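Local coordinates for uncharacterized CBS domain-containing proteins (Corynebacterium glutamicum, PDB 2P3H), which is of unknown function but is probably a membrane transport-associated protein, seen here as its CorC_HlyC (transporter-associated) domain, whose family is linked to FAD binding, at residues A[8-11]-A[12-15]; A[19-22]-A[23-26]; A[63-66]-A[67-71]. All blocks are in the same frame, centred on the assembly; numbering follows the deposited sequence. Where two conformers were deposited one is given.

Contact 1 (A[8-11]-A[12-15])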
loop_
_atom_site.group_PDB
_atom_site.type_symbol
_atom_site.label_atom_id
_atom_site.label_comp_id
_atom_site.label_asym_id
_atom_site.label_seq_id
_atom_site.Cartn_x
_atom_site.Cartn_y
_atom_site.Cartn_z
ATOM N N GLU A 8 -11.656 3.742 5.876
ATOM C CA GLU A 8 -11.121 5.066 5.471
ATOM C C GLU A 8 -11.229 5.945 6.705
ATOM O O GLU A 8 -12.321 6.172 7.200
ATOM C CB GLU A 8 -11.858 5.718 4.280
ATOM C CG GLU A 8 -10.993 6.858 3.615
ATOM C CD GLU A 8 -11.614 7.538 2.380
ATOM O OE1 GLU A 8 -12.810 7.283 2.100
ATOM O OE2 GLU A 8 -10.884 8.320 1.685
ATOM N N THR A 9 -10.092 6.412 7.214
ATOM C CA THR A 9 -10.086 7.128 8.490
ATOM C C THR A 9 -10.127 8.650 8.328
ATOM O O THR A 9 -10.632 9.339 9.217
ATOM C CB THR A 9 -8.903 6.692 9.365
ATOM O OG1 THR A 9 -7.688 6.877 8.636
ATOM C CG2 THR A 9 -9.019 5.168 9.697
ATOM N N SER A 10 -9.593 9.157 7.210
ATOM C CA SER A 10 -9.754 10.549 6.795
ATOM C C SER A 10 -9.522 10.532 5.270
ATOM O O SER A 10 -9.152 9.474 4.732
ATOM C CB SER A 10 -8.721 11.460 7.488
ATOM O OG SER A 10 -7.421 11.187 6.989
ATOM N N PRO A 11 -9.765 11.656 4.571
ATOM C CA PRO A 11 -9.561 11.625 3.122
ATOM C C PRO A 11 -8.177 11.135 2.740
ATOM O O PRO A 11 -7.162 11.639 3.261
ATOM C CB PRO A 11 -9.787 13.093 2.695
ATOM C CG PRO A 11 -10.735 13.623 3.764
ATOM C CD PRO A 11 -10.277 12.974 5.023
ATOM N N ASP A 12 -8.151 10.096 1.905
ATOM C CA ASP A 12 -6.895 9.551 1.375
ATOM C C ASP A 12 -6.049 8.906 2.477
ATOM O O ASP A 12 -4.832 8.800 2.343
ATOM C CB ASP A 12 -6.073 10.642 0.644
ATOM C CG ASP A 12 -6.733 11.120 -0.634
ATOM O OD1 ASP A 12 -7.464 10.334 -1.273
ATOM O OD2 ASP A 12 -6.513 12.299 -0.987
ATOM N N LYS A 13 -6.693 8.463 3.563
ATOM C CA LYS A 13 -5.991 7.686 4.597
ATOM C C LYS A 13 -6.861 6.529 5.085
ATOM O O LYS A 13 -8.089 6.667 5.168
ATOM C CB LYS A 13 -5.589 8.564 5.792
ATOM C CG LYS A 13 -4.498 9.609 5.464
ATOM C CD LYS A 13 -4.055 10.332 6.744
ATOM C CE LYS A 13 -3.131 11.489 6.423
ATOM N NZ LYS A 13 -2.702 12.174 7.710
ATOM N N TRP A 14 -6.218 5.396 5.382
ATOM C CA TRP A 14 -6.911 4.163 5.766
ATOM C C TRP A 14 -6.141 3.436 6.866
ATOM O O TRP A 14 -4.914 3.546 6.988
ATOM C CB TRP A 14 -7.053 3.196 4.566
ATOM C CG TRP A 14 -7.747 3.795 3.384
ATOM C CD1 TRP A 14 -9.079 3.671 3.044
ATOM C CD2 TRP A 14 -7.140 4.610 2.371
ATOM N NE1 TRP A 14 -9.317 4.390 1.882
ATOM C CE2 TRP A 14 -8.138 4.958 1.457
ATOM C CE3 TRP A 14 -5.829 5.083 2.158
ATOM C CZ2 TRP A 14 -7.877 5.769 0.344
ATOM C CZ3 TRP A 14 -5.580 5.876 1.039
ATOM C CH2 TRP A 14 -6.596 6.200 0.152
ATOM N N LEU A 15 -6.888 2.701 7.683
ATOM C CA LEU A 15 -6.326 1.713 8.588
ATOM C C LEU A 15 -6.789 0.398 8.006
ATOM O O LEU A 15 -7.998 0.222 7.780
ATOM C CB LEU A 15 -6.944 1.877 10.001
ATOM C CG LEU A 15 -6.471 0.793 11.009
ATOM C CD1 LEU A 15 -4.971 0.847 11.269
ATOM C CD2 LEU A 15 -7.267 0.909 12.333
#

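Contact 2 (A[19-22]-A[23-26])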
loop_
_atom_site.group_PDB
_atom_site.type_symbol
_atom_site.label_atom_id
_atom_site.label_comp_id
_atom_site.label_asym_id
_atom_site.label_seq_id
_atom_site.Cartn_x
_atom_site.Cartn_y
_atom_site.Cartn_z
ATOM N N ASP A 19 -3.534 -8.686 6.366
ATOM C CA ASP A 19 -3.822 -9.709 5.358
ATOM C C ASP A 19 -4.829 -9.246 4.308
ATOM O O ASP A 19 -5.397 -10.049 3.561
ATOM C CB ASP A 19 -4.280 -11.004 6.029
ATOM C CG ASP A 19 -5.647 -10.878 6.678
ATOM O OD1 ASP A 19 -6.201 -9.758 6.759
ATOM O OD2 ASP A 19 -6.173 -11.925 7.105
ATOM N N THR A 20 -5.015 -7.935 4.214
ATOM C CA THR A 20 -5.946 -7.390 3.229
ATOM C C THR A 20 -5.530 -7.756 1.798
ATOM O O THR A 20 -4.396 -7.499 1.407
ATOM C CB THR A 20 -6.027 -5.860 3.353
ATOM O OG1 THR A 20 -6.412 -5.505 4.695
ATOM C CG2 THR A 20 -7.064 -5.304 2.374
ATOM N N PRO A 21 -6.447 -8.349 1.024
ATOM C CA PRO A 21 -6.132 -8.689 -0.364
ATOM C C PRO A 21 -5.765 -7.448 -1.153
ATOM O O PRO A 21 -6.379 -6.384 -0.962
ATOM C CB PRO A 21 -7.447 -9.286 -0.868
ATOM C CG PRO A 21 -8.088 -9.892 0.417
ATOM C CD PRO A 21 -7.809 -8.810 1.407
ATOM N N LEU A 22 -4.763 -7.561 -2.018
ATOM C CA LEU A 22 -4.327 -6.412 -2.792
ATOM C C LEU A 22 -5.401 -5.823 -3.688
ATOM O O LEU A 22 -5.487 -4.603 -3.815
ATOM C CB LEU A 22 -3.081 -6.756 -3.626
ATOM C CG LEU A 22 -1.840 -6.808 -2.739
ATOM C CD1 LEU A 22 -0.673 -7.427 -3.486
ATOM C CD2 LEU A 22 -1.464 -5.413 -2.200
ATOM N N ASP A 23 -6.231 -6.656 -4.313
ATOM C CA ASP A 23 -7.292 -6.044 -5.142
ATOM C C ASP A 23 -8.201 -5.095 -4.352
ATOM O O ASP A 23 -8.656 -4.095 -4.893
ATOM C CB ASP A 23 -8.073 -7.080 -5.985
ATOM C CG ASP A 23 -8.816 -8.104 -5.152
ATOM O OD1 ASP A 23 -8.565 -8.260 -3.934
ATOM O OD2 ASP A 23 -9.678 -8.786 -5.746
ATOM N N GLU A 24 -8.454 -5.456 -3.093
ATOM C CA GLU A 24 -9.264 -4.696 -2.145
ATOM C C GLU A 24 -8.620 -3.343 -1.822
ATOM O O GLU A 24 -9.283 -2.301 -1.852
ATOM C CB GLU A 24 -9.425 -5.537 -0.870
ATOM C CG GLU A 24 -10.659 -5.257 -0.038
ATOM C CD GLU A 24 -11.096 -6.472 0.774
ATOM O OE1 GLU A 24 -11.481 -7.502 0.165
ATOM O OE2 GLU A 24 -11.059 -6.396 2.026
ATOM N N VAL A 25 -7.326 -3.374 -1.523
ATOM C CA VAL A 25 -6.539 -2.148 -1.286
ATOM C C VAL A 25 -6.591 -1.247 -2.532
ATOM O O VAL A 25 -6.773 -0.031 -2.425
ATOM C CB VAL A 25 -5.060 -2.463 -0.922
ATOM C CG1 VAL A 25 -4.263 -1.160 -0.746
ATOM C CG2 VAL A 25 -4.989 -3.308 0.374
ATOM N N GLU A 26 -6.350 -1.828 -3.708
ATOM C CA GLU A 26 -6.408 -1.051 -4.950
ATOM C C GLU A 26 -7.761 -0.355 -5.158
ATOM O O GLU A 26 -7.814 0.816 -5.536
ATOM C CB GLU A 26 -6.051 -1.937 -6.149
ATOM C CG GLU A 26 -4.625 -2.453 -6.101
ATOM C CD GLU A 26 -4.324 -3.404 -7.244
ATOM O OE1 GLU A 26 -5.274 -4.003 -7.809
ATOM O OE2 GLU A 26 -3.135 -3.545 -7.588
#

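Contact 3 (A[63-66]-A[67-71])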
loop_
_atom_site.group_PDB
_atom_site.type_symbol
_atom_site.label_atom_id
_atom_site.label_comp_id
_atom_site.label_asym_id
_atom_site.label_seq_id
_atom_site.Cartn_x
_atom_site.Cartn_y
_atom_site.Cartn_z
ATOM N N LEU A 63 2.583 4.016 -7.028
ATOM C CA LEU A 63 1.320 3.488 -7.564
ATOM C C LEU A 63 1.409 3.521 -9.097
ATOM O O LEU A 63 2.150 4.334 -9.666
ATOM C CB LEU A 63 0.175 4.352 -7.075
ATOM C CG LEU A 63 0.065 4.217 -5.550
ATOM C CD1 LEU A 63 -0.841 5.265 -4.995
ATOM C CD2 LEU A 63 -0.411 2.817 -5.214
ATOM N N ASP A 64 0.690 2.623 -9.759
ATOM C CA ASP A 64 0.748 2.579 -11.211
ATOM C C ASP A 64 0.081 3.814 -11.783
ATOM O O ASP A 64 -0.964 4.260 -11.285
ATOM C CB ASP A 64 0.002 1.352 -11.748
ATOM C CG ASP A 64 0.776 0.052 -11.555
ATOM O OD1 ASP A 64 1.898 0.052 -10.967
ATOM O OD2 ASP A 64 0.252 -0.970 -12.018
ATOM N N PHE A 65 0.669 4.323 -12.851
ATOM C CA PHE A 65 0.032 5.343 -13.674
ATOM C C PHE A 65 -1.156 4.712 -14.398
ATOM O O PHE A 65 -1.211 3.503 -14.575
ATOM C CB PHE A 65 1.026 5.866 -14.696
ATOM C CG PHE A 65 2.142 6.690 -14.107
ATOM C CD1 PHE A 65 1.871 7.916 -13.478
ATOM C CD2 PHE A 65 3.465 6.262 -14.229
ATOM C CE1 PHE A 65 2.916 8.688 -12.941
ATOM C CE2 PHE A 65 4.517 7.020 -13.701
ATOM C CZ PHE A 65 4.229 8.244 -13.057
ATOM N N GLU A 66 -2.103 5.559 -14.783
ATOM C CA GLU A 66 -3.094 5.235 -15.791
ATOM C C GLU A 66 -2.645 5.872 -17.103
ATOM O O GLU A 66 -1.842 6.836 -17.104
ATOM C CB GLU A 66 -4.467 5.795 -15.396
ATOM C CG GLU A 66 -4.962 5.390 -14.020
ATOM C CD GLU A 66 -5.415 3.954 -13.947
ATOM O OE1 GLU A 66 -5.784 3.365 -14.996
ATOM O OE2 GLU A 66 -5.389 3.397 -12.825
ATOM N N PRO A 67 -3.141 5.353 -18.232
ATOM C CA PRO A 67 -2.750 5.904 -19.517
ATOM C C PRO A 67 -2.954 7.436 -19.621
ATOM O O PRO A 67 -2.075 8.141 -20.141
ATOM C CB PRO A 67 -3.635 5.121 -20.512
ATOM C CG PRO A 67 -3.788 3.782 -19.823
ATOM C CD PRO A 67 -4.015 4.171 -18.389
ATOM N N GLU A 68 -4.067 7.939 -19.082
ATOM C CA GLU A 68 -4.387 9.363 -19.202
ATOM C C GLU A 68 -3.404 10.238 -18.409
ATOM O O GLU A 68 -3.324 11.439 -18.631
ATOM C CB GLU A 68 -5.852 9.635 -18.822
ATOM C CG GLU A 68 -6.212 9.323 -17.362
ATOM C CD GLU A 68 -6.000 10.505 -16.434
ATOM O OE1 GLU A 68 -6.104 11.663 -16.897
ATOM O OE2 GLU A 68 -5.732 10.277 -15.239
ATOM N N ASP A 69 -2.638 9.623 -17.510
ATOM C CA ASP A 69 -1.603 10.367 -16.777
ATOM C C ASP A 69 -0.504 10.850 -17.713
ATOM O O ASP A 69 0.218 11.803 -17.391
ATOM C CB ASP A 69 -1.000 9.542 -15.645
ATOM C CG ASP A 69 -2.000 9.261 -14.526
ATOM O OD1 ASP A 69 -2.909 10.090 -14.309
ATOM O OD2 ASP A 69 -1.874 8.214 -13.863
ATOM N N TYR A 70 -0.372 10.197 -18.867
ATOM C CA TYR A 70 0.634 10.567 -19.856
ATOM C C TYR A 70 0.081 11.473 -20.963
ATOM O O TYR A 70 0.796 11.809 -21.895
ATOM C CB TYR A 70 1.220 9.313 -20.500
ATOM C CG TYR A 70 2.226 8.587 -19.643
ATOM C CD1 TYR A 70 1.819 7.698 -18.648
ATOM C CD2 TYR A 70 3.601 8.794 -19.841
ATOM C CE1 TYR A 70 2.772 7.017 -17.848
ATOM C CE2 TYR A 70 4.546 8.125 -19.063
ATOM C CZ TYR A 70 4.133 7.244 -18.079
ATOM O OH TYR A 70 5.091 6.595 -17.315
ATOM N N LEU A 71 -1.199 11.823 -20.866
ATOM C CA LEU A 71 -1.864 12.644 -21.872
ATOM C C LEU A 71 -1.365 14.079 -21.666
ATOM O O LEU A 71 -1.577 14.668 -20.595
ATOM C CB LEU A 71 -3.394 12.514 -21.720
ATOM C CG LEU A 71 -4.347 13.165 -22.727
ATOM C CD1 LEU A 71 -4.294 12.427 -24.046
ATOM C CD2 LEU A 71 -5.777 13.175 -22.168
#

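Contact 1 (A[8-11]-A[12-15])
Glu-8 lies alongside Trp-14, both side chains pointing the same way, with the carboxylate and indole planes only 6° apart. Its CG comes to 3.5 Å from Trp-14 NE1, while CB is near CD1 of the same ring. With CG anti to the backbone N (chi1 -162°) and the chain extended beyond it, the carboxylate is carried along the NE1-CZ2 side of the indole toward the turn. There OE2 accepts a long but fairly straight bond from Asp-12 N, 3.3 Å away, through its anti lone pair, so the glutamate bridges from its strand to the corner of the hairpin.

That hairpin joins strands 6-10 and 13-17 through a type II turn from Ser-10 to Lys-13, closed by Lys-13 N bonding to Ser-10 O at 2.9 Å. Asp-12 takes the left-handed backbone conformation there. Where the strand enters the turn the register slips by one: Thr-9 and Ser-10 both face Lys-13 in a classic beta bulge, and Thr-9 N donates to Lys-13 O at 2.9 Å.

On the Ser-10/Lys-13 face, the methylenes of the lysine pass beside the serine hydroxyl, OG lying 3.4 Å from Lys-13 CB. Thr-9 CG2 meets Leu-15 CB at 3.9 Å. Behind the first shell, Trp-14 packs on Ala-28 and Ile-29 of helix 22-29 and on Leu-98, and the backbones of Asp-12 and Trp-14 bond to strand 92-100.

Contact 2 (A[19-22]-A[23-26])
Pro-21 O is gripped by two backbone amides of the opening helical turn. Val-25 N donates to it at 3.2 Å, nearly straight (163°) and in the carbonyl plane, whereas the bond from Glu-24 N is weak and strongly bent. One residue on, Glu-26 N reaches Leu-22 O at 2.9 Å, nearly along the C=O axis, and the regular i to i+4 pattern is under way.

Pro-21 thus sits at the N-cap of helix 22-29, the first helix after the hairpin strands. It brings no side-chain hydroxyl or carboxylate to cap the first-turn amides. In the conformer given for Glu-24, one of two, the proline ring lies side by side with that side chain, Pro-21 CD 4.1 Å from the carboxylate carbon CD of Glu-24. On another part of the ring, Pro-21 CB touches Asp-23 OD1 at 3.4 Å; with CG set between the backbone N and the carbonyl carbon (chi1 62°), the aspartate carboxylate turns back toward the proline.

Thr-20 reaches the helix with its methyl. CG2 stands anti to the backbone N and meets Val-25 CG2 at 3.5 Å, the two side chains crossing at about a right angle, and CB of Glu-24 lies near the same methyl. The threonine OG1 turns to a hydrogen bond with Asp-17 O. Glu-26 runs its CG past Leu-22 O, 3.3 Å away, and its OE2 is bonded to Leu-33 N. Leu-22 packs on Ile-41 and Leu-44 of helix 41-49.

Contact 3 (A[63-66]-A[67-71])
Residues 63-66 run in an extended conformation and turn at Pro-67 into a short 3-10 segment, 67-70. The turn is tied by Asp-69 N, which donates to Glu-66 O at 2.9 Å; Tyr-70 N to Pro-67 O repeats the i to i+3 step one residue later.

Asp-69 answers that bond with its side chain. With CG beside its own backbone N (chi1 -67°), the carboxylate folds back to the incoming chain, where OD2 accepts Glu-66 N at 2.8 Å. The bond is straight, 166°, though the amide comes from above the carboxylate plane. Glu-66 and Asp-69 are therefore joined twice: the aspartate side chain closes back on the amide of the residue three before it, while its own N makes the 3-10 turn bond to Glu-66 O.

The same OD2 lies in the plane of the Phe-65 ring, at its edge, 3.8 Å from CD1. Tyr-70 approaches the face of that ring edge-on, in a T-shaped pair with centroids 5.3 Å apart and planes at 77°. Its CE1 stands 3.8 Å from Phe-65 CD2, with the hydroxyl oxygen close to the same carbon. Tyr-70 also touches Pro-76, farther along this long loop between strands 58-62 and 80-89.

The amide N-H and the positive rim of the phenyl ring would probably stabilise negative charge on Asp-69 OD2, whereas the Glu-68 carboxylate, if it is in the conformer given (one of two), would oppose it, its OE2 standing 3.0 Å from Asp-69 OD1.

In the fold
All three contacts are local: a hairpin turn, a helix start and a 3-10 turn in a loop, met in series along one small domain. Contact 1 closes the edge hairpin of the five-stranded antiparallel sheet, and strand 13-17 leads through a short loop into contact 2; their centres are 15 Å apart. Helix 22-29, which contact 2 opens, later packs against the hairpin of contact 1, although the segments themselves do not touch. Contact 3 belongs to a loop leaving strand 58-62, the opposite edge of the sheet, with its centre about 18 Å from that of the chain. Its nearest atoms are about 6 Å from contact 2 and about 8 Å from contact 1. An ethanediol, probably from crystallisation, lies about 4 Å from the Trp-14 side chain.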